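N5-Carboxyaminoimidazole ribonucleotide synthetase (Staphylococcus aureus subsp. aureus, PDB 3ORQ) catalyses the ATP-dependent carboxylation of 5-aminoimidazole ribonucleotide with bicarbonate, giving N5-carboxyaminoimidazole ribonucleotide in purine biosynthesis. Local coordinates at residues L222-R230 / V362-F373; I231-Q240 / F258-V268. All coordinates share one frame; numbering follows the deposited sequence.

Contact 1: residues L222-R230 / V362-F373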
loop_
_atom_site.group_PDB
_atom_site.type_symbol
_atom_site.label_atom_id
_atom_site.label_comp_id
_atom_site.label_asym_id
_atom_site.label_seq_id
_atom_site.Cartn_x
_atom_site.Cartn_y
_atom_site.Cartn_z
ATOM N N LEU A 222 -17.096 13.492 8.709
ATOM C CA LEU A 222 -17.291 12.199 8.063
ATOM C C LEU A 222 -17.109 11.071 9.079
ATOM O O LEU A 222 -16.168 11.073 9.825
ATOM C CB LEU A 222 -16.351 12.011 6.850
ATOM C CG LEU A 222 -16.484 10.639 6.165
ATOM C CD1 LEU A 222 -17.941 10.388 5.648
ATOM C CD2 LEU A 222 -15.471 10.483 5.030
ATOM N N PHE A 223 -18.047 10.133 9.106
ATOM C CA PHE A 223 -18.092 9.085 10.115
ATOM C C PHE A 223 -17.985 7.738 9.448
ATOM O O PHE A 223 -17.197 6.903 9.879
ATOM C CB PHE A 223 -19.438 9.179 10.799
ATOM C CG PHE A 223 -19.755 8.080 11.761
ATOM C CD1 PHE A 223 -18.926 7.817 12.853
ATOM C CD2 PHE A 223 -20.988 7.419 11.668
ATOM C CE1 PHE A 223 -19.274 6.841 13.787
ATOM C CE2 PHE A 223 -21.357 6.445 12.607
ATOM C CZ PHE A 223 -20.501 6.149 13.666
ATOM N N LYS A 224 -18.764 7.539 8.388
ATOM C CA LYS A 224 -18.912 6.234 7.750
ATOM C C LYS A 224 -19.086 6.401 6.257
ATOM O O LYS A 224 -19.864 7.221 5.832
ATOM C CB LYS A 224 -20.123 5.476 8.310
ATOM C CG LYS A 224 -20.404 4.137 7.613
ATOM C CD LYS A 224 -21.345 3.287 8.414
ATOM C CE LYS A 224 -22.562 4.144 8.896
ATOM N NZ LYS A 224 -23.541 4.474 7.782
ATOM N N THR A 225 -18.341 5.627 5.474
ATOM C CA THR A 225 -18.502 5.568 4.006
ATOM C C THR A 225 -18.775 4.144 3.625
ATOM O O THR A 225 -18.051 3.235 4.058
ATOM C CB THR A 225 -17.227 6.063 3.290
ATOM O OG1 THR A 225 -17.019 7.446 3.646
ATOM C CG2 THR A 225 -17.308 5.869 1.749
ATOM N N ILE A 226 -19.837 3.942 2.841
ATOM C CA ILE A 226 -20.209 2.602 2.361
ATOM C C ILE A 226 -20.134 2.550 0.862
ATOM O O ILE A 226 -20.611 3.448 0.186
ATOM C CB ILE A 226 -21.656 2.249 2.745
ATOM C CG1 ILE A 226 -21.755 2.091 4.262
ATOM C CG2 ILE A 226 -22.129 0.999 1.950
ATOM C CD1 ILE A 226 -23.111 1.654 4.745
ATOM N N VAL A 227 -19.537 1.489 0.332
ATOM C CA VAL A 227 -19.393 1.353 -1.083
ATOM C C VAL A 227 -19.728 -0.085 -1.409
ATOM O O VAL A 227 -19.149 -0.998 -0.801
ATOM C CB VAL A 227 -17.929 1.670 -1.539
ATOM C CG1 VAL A 227 -17.814 1.638 -3.045
ATOM C CG2 VAL A 227 -17.486 3.053 -1.025
ATOM N N PRO A 228 -20.604 -0.308 -2.409
ATOM C CA PRO A 228 -21.178 0.717 -3.277
ATOM C C PRO A 228 -22.329 1.438 -2.607
ATOM O O PRO A 228 -23.062 0.818 -1.803
ATOM C CB PRO A 228 -21.696 -0.096 -4.486
ATOM C CG PRO A 228 -22.029 -1.436 -3.949
ATOM C CD PRO A 228 -21.064 -1.666 -2.780
ATOM N N ALA A 229 -22.484 2.730 -2.913
ATOM C CA ALA A 229 -23.605 3.521 -2.372
ATOM C C ALA A 229 -24.955 2.793 -2.634
ATOM O O ALA A 229 -25.241 2.357 -3.756
ATOM C CB ALA A 229 -23.611 4.906 -2.976
ATOM N N ARG A 230 -25.748 2.618 -1.581
ATOM C CA ARG A 230 -27.040 1.922 -1.681
ATOM C C ARG A 230 -28.173 2.717 -2.387
ATOM O O ARG A 230 -29.327 2.319 -2.356
ATOM C CB ARG A 230 -27.509 1.447 -0.297
ATOM C CG ARG A 230 -26.601 0.388 0.321
ATOM C CD ARG A 230 -26.831 0.243 1.811
ATOM N NE ARG A 230 -26.675 1.485 2.573
ATOM C CZ ARG A 230 -26.505 1.523 3.892
ATOM N NH1 ARG A 230 -26.453 0.390 4.567
ATOM N NH2 ARG A 230 -26.386 2.680 4.544
ATOM N N VAL A 362 -22.880 -5.597 3.467
ATOM C CA VAL A 362 -22.716 -4.214 3.901
ATOM C C VAL A 362 -23.729 -3.827 4.977
ATOM O O VAL A 362 -23.379 -3.205 5.976
ATOM C CB VAL A 362 -22.819 -3.266 2.685
ATOM C CG1 VAL A 362 -22.902 -1.885 3.138
ATOM C CG2 VAL A 362 -21.574 -3.451 1.707
ATOM N N ASN A 363 -24.992 -4.186 4.778
ATOM C CA ASN A 363 -26.033 -3.769 5.724
ATOM C C ASN A 363 -25.797 -4.316 7.127
ATOM O O ASN A 363 -25.951 -3.596 8.100
ATOM C CB ASN A 363 -27.429 -4.069 5.190
ATOM C CG ASN A 363 -27.786 -3.186 3.989
ATOM O OD1 ASN A 363 -27.025 -2.299 3.612
ATOM N ND2 ASN A 363 -28.916 -3.442 3.379
ATOM N N GLN A 364 -25.344 -5.561 7.205
ATOM C CA GLN A 364 -24.970 -6.164 8.463
ATOM C C GLN A 364 -23.729 -5.503 9.060
ATOM O O GLN A 364 -23.757 -5.053 10.215
ATOM C CB GLN A 364 -24.717 -7.647 8.290
ATOM C CG GLN A 364 -24.356 -8.327 9.601
ATOM C CD GLN A 364 -25.457 -8.183 10.649
ATOM O OE1 GLN A 364 -26.511 -8.803 10.541
ATOM N NE2 GLN A 364 -25.217 -7.359 11.657
ATOM N N THR A 365 -22.642 -5.439 8.278
ATOM C CA THR A 365 -21.444 -4.744 8.724
ATOM C C THR A 365 -21.780 -3.348 9.249
ATOM O O THR A 365 -21.240 -2.925 10.271
ATOM C CB THR A 365 -20.409 -4.592 7.610
ATOM O OG1 THR A 365 -19.960 -5.890 7.192
ATOM C CG2 THR A 365 -19.231 -3.740 8.112
ATOM N N GLU A 366 -22.674 -2.641 8.557
ATOM C CA GLU A 366 -23.095 -1.317 9.004
ATOM C C GLU A 366 -23.653 -1.376 10.433
ATOM O O GLU A 366 -23.296 -0.535 11.272
ATOM C CB GLU A 366 -24.137 -0.696 8.066
ATOM C CG GLU A 366 -24.503 0.721 8.497
ATOM C CD GLU A 366 -25.593 1.337 7.664
ATOM O OE1 GLU A 366 -25.420 2.500 7.253
ATOM O OE2 GLU A 366 -26.629 0.681 7.435
ATOM N N GLN A 367 -24.505 -2.370 10.697
ATOM C CA GLN A 367 -25.069 -2.567 12.042
ATOM C C GLN A 367 -23.965 -2.807 13.045
ATOM O O GLN A 367 -23.926 -2.159 14.086
ATOM C CB GLN A 367 -26.046 -3.761 12.087
ATOM C CG GLN A 367 -27.422 -3.473 11.510
ATOM C CD GLN A 367 -28.021 -2.175 12.058
ATOM O OE1 GLN A 367 -28.277 -1.245 11.307
ATOM N NE2 GLN A 367 -28.219 -2.107 13.368
ATOM N N ASP A 368 -23.081 -3.751 12.709
ATOM C CA ASP A 368 -21.932 -4.116 13.543
ATOM C C ASP A 368 -21.173 -2.890 14.020
ATOM O O ASP A 368 -20.839 -2.792 15.201
ATOM C CB ASP A 368 -20.968 -5.038 12.784
ATOM C CG ASP A 368 -21.571 -6.405 12.463
ATOM O OD1 ASP A 368 -22.696 -6.688 12.936
ATOM O OD2 ASP A 368 -20.901 -7.198 11.730
HETATM N N MSE A 369 -20.914 -1.970 13.087
HETATM C CA MSE A 369 -20.186 -0.725 13.343
HETATM C C MSE A 369 -21.000 0.271 14.196
HETATM O O MSE A 369 -20.433 0.994 15.019
HETATM C CB MSE A 369 -19.770 -0.053 12.010
HETATM C CG MSE A 369 -18.752 -0.829 11.119
HETATM SE SE MSE A 369 -17.187 -1.247 12.173
HETATM C CE MSE A 369 -17.504 -3.119 12.560
ATOM N N TYR A 370 -22.308 0.353 13.985
ATOM C CA TYR A 370 -23.130 1.255 14.807
ATOM C C TYR A 370 -23.003 0.877 16.277
ATOM O O TYR A 370 -22.767 1.725 17.131
ATOM C CB TYR A 370 -24.590 1.190 14.411
ATOM C CG TYR A 370 -24.973 2.069 13.250
ATOM C CD1 TYR A 370 -24.457 3.361 13.129
ATOM C CD2 TYR A 370 -25.872 1.615 12.286
ATOM C CE1 TYR A 370 -24.815 4.179 12.065
ATOM C CE2 TYR A 370 -26.247 2.428 11.215
ATOM C CZ TYR A 370 -25.714 3.708 11.116
ATOM O OH TYR A 370 -26.080 4.511 10.074
ATOM N N ALA A 371 -23.123 -0.420 16.546
ATOM C CA ALA A 371 -22.984 -0.946 17.886
ATOM C C ALA A 371 -21.564 -0.717 18.412
ATOM O O ALA A 371 -21.371 -0.440 19.587
ATOM C CB ALA A 371 -23.335 -2.422 17.902
ATOM N N LYS A 372 -20.572 -0.812 17.541
ATOM C CA LYS A 372 -19.196 -0.671 18.001
ATOM C C LYS A 372 -18.830 0.774 18.371
ATOM O O LYS A 372 -18.141 0.990 19.353
ATOM C CB LYS A 372 -18.207 -1.268 16.994
ATOM C CG LYS A 372 -17.050 -1.945 17.657
ATOM C CD LYS A 372 -17.370 -3.384 18.042
ATOM C CE LYS A 372 -16.446 -3.806 19.186
ATOM N NZ LYS A 372 -16.581 -5.232 19.636
ATOM N N PHE A 373 -19.313 1.748 17.599
ATOM C CA PHE A 373 -18.973 3.155 17.840
ATOM C C PHE A 373 -19.903 3.850 18.830
ATOM O O PHE A 373 -19.788 5.050 19.025
ATOM C CB PHE A 373 -18.871 3.951 16.525
ATOM C CG PHE A 373 -17.581 3.696 15.764
ATOM C CD1 PHE A 373 -17.340 2.453 15.160
ATOM C CD2 PHE A 373 -16.609 4.688 15.633
ATOM C CE1 PHE A 373 -16.150 2.219 14.453
ATOM C CE2 PHE A 373 -15.397 4.424 14.921
ATOM C CZ PHE A 373 -15.185 3.190 14.351
#

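Contact 2: residues I231-Q240 / F258-V268. With ADP (adenosine-5'-diphosphate), chain D.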
loop_
_atom_site.group_PDB
_atom_site.type_symbol
_atom_site.label_atom_id
_atom_site.label_comp_id
_atom_site.label_asym_id
_atom_site.label_seq_id
_atom_site.Cartn_x
_atom_site.Cartn_y
_atom_site.Cartn_z
ATOM N N ILE A 231 -27.831 3.823 -3.032
ATOM C CA ILE A 231 -28.775 4.564 -3.849
ATOM C C ILE A 231 -28.152 4.842 -5.232
ATOM O O ILE A 231 -27.005 5.265 -5.343
ATOM C CB ILE A 231 -29.204 5.837 -3.132
ATOM C CG1 ILE A 231 -29.997 6.754 -4.046
ATOM C CG2 ILE A 231 -28.009 6.573 -2.547
ATOM C CD1 ILE A 231 -30.581 7.924 -3.291
ATOM N N ASP A 232 -28.915 4.594 -6.290
ATOM C CA ASP A 232 -28.382 4.682 -7.640
ATOM C C ASP A 232 -28.358 6.114 -8.143
ATOM O O ASP A 232 -29.378 6.633 -8.595
ATOM C CB ASP A 232 -29.203 3.795 -8.577
ATOM C CG ASP A 232 -28.662 3.786 -9.998
ATOM O OD1 ASP A 232 -27.417 3.898 -10.187
ATOM O OD2 ASP A 232 -29.499 3.651 -10.928
ATOM N N LYS A 233 -27.198 6.755 -8.069
ATOM C CA LYS A 233 -27.044 8.129 -8.548
ATOM C C LYS A 233 -25.801 8.313 -9.419
ATOM O O LYS A 233 -25.481 9.436 -9.829
ATOM C CB LYS A 233 -27.030 9.111 -7.363
ATOM C CG LYS A 233 -28.402 9.441 -6.735
ATOM C CD LYS A 233 -29.318 10.095 -7.786
ATOM C CE LYS A 233 -30.636 10.541 -7.160
ATOM N NZ LYS A 233 -31.488 11.264 -8.154
ATOM N N THR A 234 -25.102 7.210 -9.712
ATOM C CA THR A 234 -23.846 7.258 -10.479
ATOM C C THR A 234 -23.972 8.086 -11.761
ATOM O O THR A 234 -23.230 9.063 -11.965
ATOM C CB THR A 234 -23.354 5.838 -10.829
ATOM O OG1 THR A 234 -23.068 5.139 -9.623
ATOM C CG2 THR A 234 -22.127 5.855 -11.689
ATOM N N ALA A 235 -24.922 7.708 -12.613
ATOM C CA ALA A 235 -25.091 8.375 -13.877
ATOM C C ALA A 235 -25.367 9.887 -13.701
ATOM O O ALA A 235 -24.768 10.715 -14.395
ATOM C CB ALA A 235 -26.210 7.669 -14.723
ATOM N N GLU A 236 -26.262 10.248 -12.784
ATOM C CA GLU A 236 -26.568 11.670 -12.596
ATOM C C GLU A 236 -25.352 12.421 -11.983
ATOM O O GLU A 236 -25.023 13.567 -12.349
ATOM C CB GLU A 236 -27.836 11.847 -11.764
ATOM C CG GLU A 236 -28.323 13.295 -11.679
ATOM C CD GLU A 236 -29.624 13.467 -10.873
ATOM O OE1 GLU A 236 -30.210 12.457 -10.417
ATOM O OE2 GLU A 236 -30.062 14.623 -10.710
ATOM N N ALA A 237 -24.658 11.732 -11.078
ATOM C CA ALA A 237 -23.423 12.254 -10.515
ATOM C C ALA A 237 -22.376 12.489 -11.601
ATOM O O ALA A 237 -21.702 13.496 -11.596
ATOM C CB ALA A 237 -22.887 11.351 -9.390
ATOM N N LYS A 238 -22.295 11.602 -12.570
ATOM C CA LYS A 238 -21.300 11.831 -13.622
ATOM C C LYS A 238 -21.660 13.031 -14.486
ATOM O O LYS A 238 -20.783 13.806 -14.882
ATOM C CB LYS A 238 -21.076 10.597 -14.472
ATOM C CG LYS A 238 -20.294 9.533 -13.757
ATOM C CD LYS A 238 -20.133 8.282 -14.676
ATOM C CE LYS A 238 -19.513 7.125 -13.917
ATOM N NZ LYS A 238 -19.217 5.945 -14.800
ATOM N N GLU A 239 -22.954 13.197 -14.754
ATOM C CA GLU A 239 -23.421 14.320 -15.571
ATOM C C GLU A 239 -22.997 15.620 -14.915
ATOM O O GLU A 239 -22.579 16.543 -15.605
ATOM C CB GLU A 239 -24.950 14.287 -15.768
ATOM C CG GLU A 239 -25.467 13.160 -16.693
ATOM C CD GLU A 239 -27.024 12.940 -16.637
ATOM O OE1 GLU A 239 -27.711 13.480 -15.741
ATOM O OE2 GLU A 239 -27.560 12.201 -17.488
ATOM N N GLN A 240 -23.114 15.704 -13.583
ATOM C CA GLN A 240 -22.730 16.919 -12.912
ATOM C C GLN A 240 -21.224 17.141 -13.023
ATOM O O GLN A 240 -20.778 18.269 -13.232
ATOM C CB GLN A 240 -23.187 16.914 -11.462
ATOM C CG GLN A 240 -24.671 16.677 -11.302
ATOM C CD GLN A 240 -25.498 17.839 -11.865
ATOM O OE1 GLN A 240 -25.407 18.960 -11.364
ATOM N NE2 GLN A 240 -26.282 17.574 -12.931
ATOM N N PHE A 258 -22.189 15.375 -2.819
ATOM C CA PHE A 258 -23.569 15.659 -3.224
ATOM C C PHE A 258 -24.563 15.436 -2.085
ATOM O O PHE A 258 -24.358 14.590 -1.227
ATOM C CB PHE A 258 -24.042 14.745 -4.367
ATOM C CG PHE A 258 -23.195 14.781 -5.602
ATOM C CD1 PHE A 258 -22.011 14.064 -5.665
ATOM C CD2 PHE A 258 -23.629 15.457 -6.736
ATOM C CE1 PHE A 258 -21.238 14.063 -6.832
ATOM C CE2 PHE A 258 -22.884 15.476 -7.889
ATOM C CZ PHE A 258 -21.672 14.760 -7.944
ATOM N N PHE A 259 -25.675 16.169 -2.141
ATOM C CA PHE A 259 -26.815 15.905 -1.296
ATOM C C PHE A 259 -27.930 15.234 -2.100
ATOM O O PHE A 259 -28.187 15.587 -3.254
ATOM C CB PHE A 259 -27.358 17.215 -0.694
ATOM C CG PHE A 259 -26.393 17.934 0.190
ATOM C CD1 PHE A 259 -25.421 17.236 0.909
ATOM C CD2 PHE A 259 -26.453 19.317 0.312
ATOM C CE1 PHE A 259 -24.511 17.906 1.746
ATOM C CE2 PHE A 259 -25.552 20.006 1.147
ATOM C CZ PHE A 259 -24.584 19.287 1.882
ATOM N N ILE A 260 -28.607 14.275 -1.497
ATOM C CA ILE A 260 -29.884 13.884 -2.065
ATOM C C ILE A 260 -31.082 14.206 -1.117
ATOM O O ILE A 260 -31.084 13.812 0.057
ATOM C CB ILE A 260 -29.881 12.435 -2.606
ATOM C CG1 ILE A 260 -30.710 11.536 -1.716
ATOM C CG2 ILE A 260 -28.421 11.865 -2.944
ATOM C CD1 ILE A 260 -31.972 11.114 -2.398
ATOM N N ASP A 261 -32.065 14.942 -1.649
ATOM C CA ASP A 261 -33.347 15.319 -0.979
ATOM C C ASP A 261 -34.114 14.246 -0.246
ATOM O O ASP A 261 -33.917 13.068 -0.477
ATOM C CB ASP A 261 -34.359 15.830 -2.040
ATOM C CG ASP A 261 -34.445 17.311 -2.069
ATOM O OD1 ASP A 261 -33.620 17.959 -1.373
ATOM O OD2 ASP A 261 -35.333 17.840 -2.755
ATOM N N SER A 262 -35.073 14.682 0.573
ATOM C CA SER A 262 -36.180 13.816 1.000
ATOM C C SER A 262 -36.971 13.326 -0.225
ATOM O O SER A 262 -37.619 12.277 -0.185
ATOM C CB SER A 262 -37.096 14.567 1.953
ATOM O OG SER A 262 -37.568 15.761 1.355
ATOM N N ASN A 263 -36.872 14.091 -1.311
ATOM C CA ASN A 263 -37.543 13.782 -2.575
ATOM C C ASN A 263 -36.654 13.224 -3.687
ATOM O O ASN A 263 -36.993 13.315 -4.873
ATOM C CB ASN A 263 -38.306 15.008 -3.072
ATOM C CG ASN A 263 -39.727 15.026 -2.578
ATOM O OD1 ASN A 263 -40.636 14.575 -3.278
ATOM N ND2 ASN A 263 -39.929 15.502 -1.351
ATOM N N ASN A 264 -35.518 12.650 -3.295
ATOM C CA ASN A 264 -34.574 12.007 -4.221
ATOM C C ASN A 264 -33.911 12.951 -5.226
ATOM O O ASN A 264 -33.391 12.509 -6.250
ATOM C CB ASN A 264 -35.226 10.828 -4.940
ATOM C CG ASN A 264 -34.452 9.550 -4.768
ATOM O OD1 ASN A 264 -34.173 9.136 -3.640
ATOM N ND2 ASN A 264 -34.124 8.892 -5.883
ATOM N N GLN A 265 -33.928 14.247 -4.922
ATOM C CA GLN A 265 -33.262 15.253 -5.747
ATOM C C GLN A 265 -31.757 15.448 -5.430
ATOM O O GLN A 265 -31.379 15.620 -4.256
ATOM C CB GLN A 265 -33.973 16.580 -5.593
ATOM C CG GLN A 265 -33.593 17.617 -6.602
ATOM C CD GLN A 265 -34.791 18.425 -7.024
ATOM O OE1 GLN A 265 -35.626 17.946 -7.799
ATOM N NE2 GLN A 265 -34.902 19.653 -6.500
ATOM N N LEU A 266 -30.939 15.465 -6.487
ATOM C CA LEU A 266 -29.479 15.567 -6.377
ATOM C C LEU A 266 -29.030 17.013 -6.422
ATOM O O LEU A 266 -29.397 17.739 -7.339
ATOM C CB LEU A 266 -28.771 14.793 -7.509
ATOM C CG LEU A 266 -27.251 14.524 -7.387
ATOM C CD1 LEU A 266 -26.972 13.507 -6.288
ATOM C CD2 LEU A 266 -26.570 14.076 -8.693
ATOM N N TYR A 267 -28.258 17.435 -5.426
ATOM C CA TYR A 267 -27.545 18.708 -5.512
ATOM C C TYR A 267 -26.031 18.491 -5.315
ATOM O O TYR A 267 -25.607 17.672 -4.478
ATOM C CB TYR A 267 -27.995 19.712 -4.445
ATOM C CG TYR A 267 -29.491 19.992 -4.270
ATOM C CD1 TYR A 267 -30.364 19.006 -3.791
ATOM C CD2 TYR A 267 -30.010 21.267 -4.498
ATOM C CE1 TYR A 267 -31.685 19.274 -3.589
ATOM C CE2 TYR A 267 -31.322 21.535 -4.283
ATOM C CZ TYR A 267 -32.157 20.539 -3.831
ATOM O OH TYR A 267 -33.497 20.801 -3.634
ATOM N N VAL A 268 -25.226 19.257 -6.047
ATOM C CA VAL A 268 -23.815 19.365 -5.744
ATOM C C VAL A 268 -23.655 20.212 -4.490
ATOM O O VAL A 268 -24.155 21.339 -4.450
ATOM C CB VAL A 268 -23.077 20.038 -6.904
ATOM C CG1 VAL A 268 -21.588 19.928 -6.733
ATOM C CG2 VAL A 268 -23.493 19.416 -8.206
HETATM P PB ADP D . -17.357 21.047 5.527
HETATM O O1B ADP D . -16.781 21.721 4.309
HETATM O O2B ADP D . -17.399 19.545 5.573
HETATM O O3B ADP D . -16.830 21.659 6.796
HETATM P PA ADP D . -20.003 21.077 4.483
HETATM O O1A ADP D . -20.494 22.344 3.829
HETATM O O2A ADP D . -19.487 19.964 3.607
HETATM O O3A ADP D . -18.907 21.470 5.607
HETATM O "O5'" ADP D . -21.145 20.449 5.421
HETATM C "C5'" ADP D . -20.862 19.414 6.347
HETATM C "C4'" ADP D . -22.141 18.639 6.614
HETATM O "O4'" ADP D . -23.178 19.511 7.133
HETATM C "C3'" ADP D . -22.722 17.993 5.354
HETATM O "O3'" ADP D . -22.188 16.697 5.062
HETATM C "C2'" ADP D . -24.204 17.917 5.688
HETATM O "O2'" ADP D . -24.505 16.692 6.333
HETATM C "C1'" ADP D . -24.455 19.096 6.621
HETATM N N9 ADP D . -24.970 20.160 5.731
HETATM C C8 ADP D . -24.221 21.126 5.158
HETATM N N7 ADP D . -24.966 21.931 4.360
HETATM C C5 ADP D . -26.237 21.463 4.450
HETATM C C6 ADP D . -27.544 21.867 3.869
HETATM N N6 ADP D . -27.597 22.936 3.028
HETATM N N1 ADP D . -28.624 21.119 4.194
HETATM C C2 ADP D . -28.549 20.048 5.021
HETATM N N3 ADP D . -27.394 19.621 5.588
HETATM C C4 ADP D . -26.235 20.291 5.338
#

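Contact 1: residues L222-R230 / V362-F373
Glu366 OE1 is gripped by two cations of the 222-230 segment: Lys224 NZ lies 2.8 Å away on its anti lone pair, and Arg230 NH2 donates from 2.9 Å, out of the carboxylate plane. Arg230 is bidentate and end-on, because its NH1 also meets Glu366 OE2 at 2.9 Å; the guanidinium and carboxylate planes are nevertheless turned 58° apart. The same NH1 bonds Asn363 OD1 at 2.9 Å in a nearly straight bond, and both acceptors lie close to the guanidinium plane. Glu366 CG stands anti to the backbone N (chi1 -176°) and the chain runs on extended, which carries the carboxylate from the helix to these cations. Helix 362-372 runs antiparallel to strand residues 222-227, their axes 10.0 Å apart at closest approach, on one side of the large antiparallel sheet, joining the C-terminal region to the ATP-grasp domain. Glu214 and Glu216 of the adjacent strand 207-218 form further salt bridges with Arg230 and Lys224 respectively, and Glu216 also hydrogen-bonds Tyr370 OH, so the charges form an alternating network. Ile226 CD1 lies over one face of the Arg230 guanidinium, 3.3 Å above its plane and offset toward the rim. At the far end the contact turns aromatic: Phe223 directs its edge at the face of Phe373 in an offset T-shaped pair, with planes at 88° and ring centroids 5.8 Å apart, while Tyr370 CE1 approaches the Phe223 edge at CE2.

Contact 2: residues I231-Q240 / F258-V268
Gln240 CB lies in the plane of the Phe258 ring, at its edge, 3.9 Å from Phe258 CE2, whereas Ala237 CB stands above that plane over Phe258 CZ, also at 3.9 Å. The Gln240 amide is turned 69° from that ring. This is helix-on-sheet packing within the ATP-grasp domain, in which helix 234-245 covers the hairpin of strands 252-261 and 266-272 at one border of the large antiparallel sheet; the axes of helix residues 234-240 and strand residues 266-268 cross at -33°. The strands pair through reciprocal backbone bonds between Phe259 and Tyr267, and a type I turn from Asp261 to Asn264 lies in their connection. Phe258, Ile260, Leu266 and Val268 direct their CB atoms toward the helix segment. On the other side of the hairpin, Phe259 lies by the bound nucleotide, its CZ 3.6 Å from ADP N7, so the hairpin separates the helix from the nucleotide pocket. Leu266 fills the middle of the interface: its CD2 meets the aliphatic part of Glu236 at CG, 3.5 Å away. Gln240 OE1, hydrogen-bonded to the backbone N of Lys124, also rests against Val268 CG2. Nearer the turn, Ile231 and Ile260 meet tip to tip through their CD1 atoms at 3.6 Å. Lys233 NZ lies 2.9 Å from Glu236 OE1 in a salt bridge within its own segment, and it donates across to Asn264 O at 3.0 Å, nearly in line with the carbonyl bond, the C=O...N angle being 163°.

In the fold
Contacts 1 and 2 adjoin in sequence at Arg230 and Ile231, yet their centres are 20 Å apart and they do not otherwise touch. Both set a helix against the same eight-stranded sheet: contact 1 at inner strand 221-227, contact 2 at outermost strand 266-272 and its neighbour 252-261. Six of the ten touching residues are buried in each, and the areas are similar, 472 and 462 Å². Their chemistry differs: ion pairs cross between the segments in contact 1, whereas contact 2 is mainly apolar and its salt bridge stays within one segment. Contact 1 joins the ATP-grasp domain to the C-terminal domain; contact 2, lying along the chain inside the loop that contact 1 closes, is within the ATP-grasp domain and includes an ADP-pocket residue.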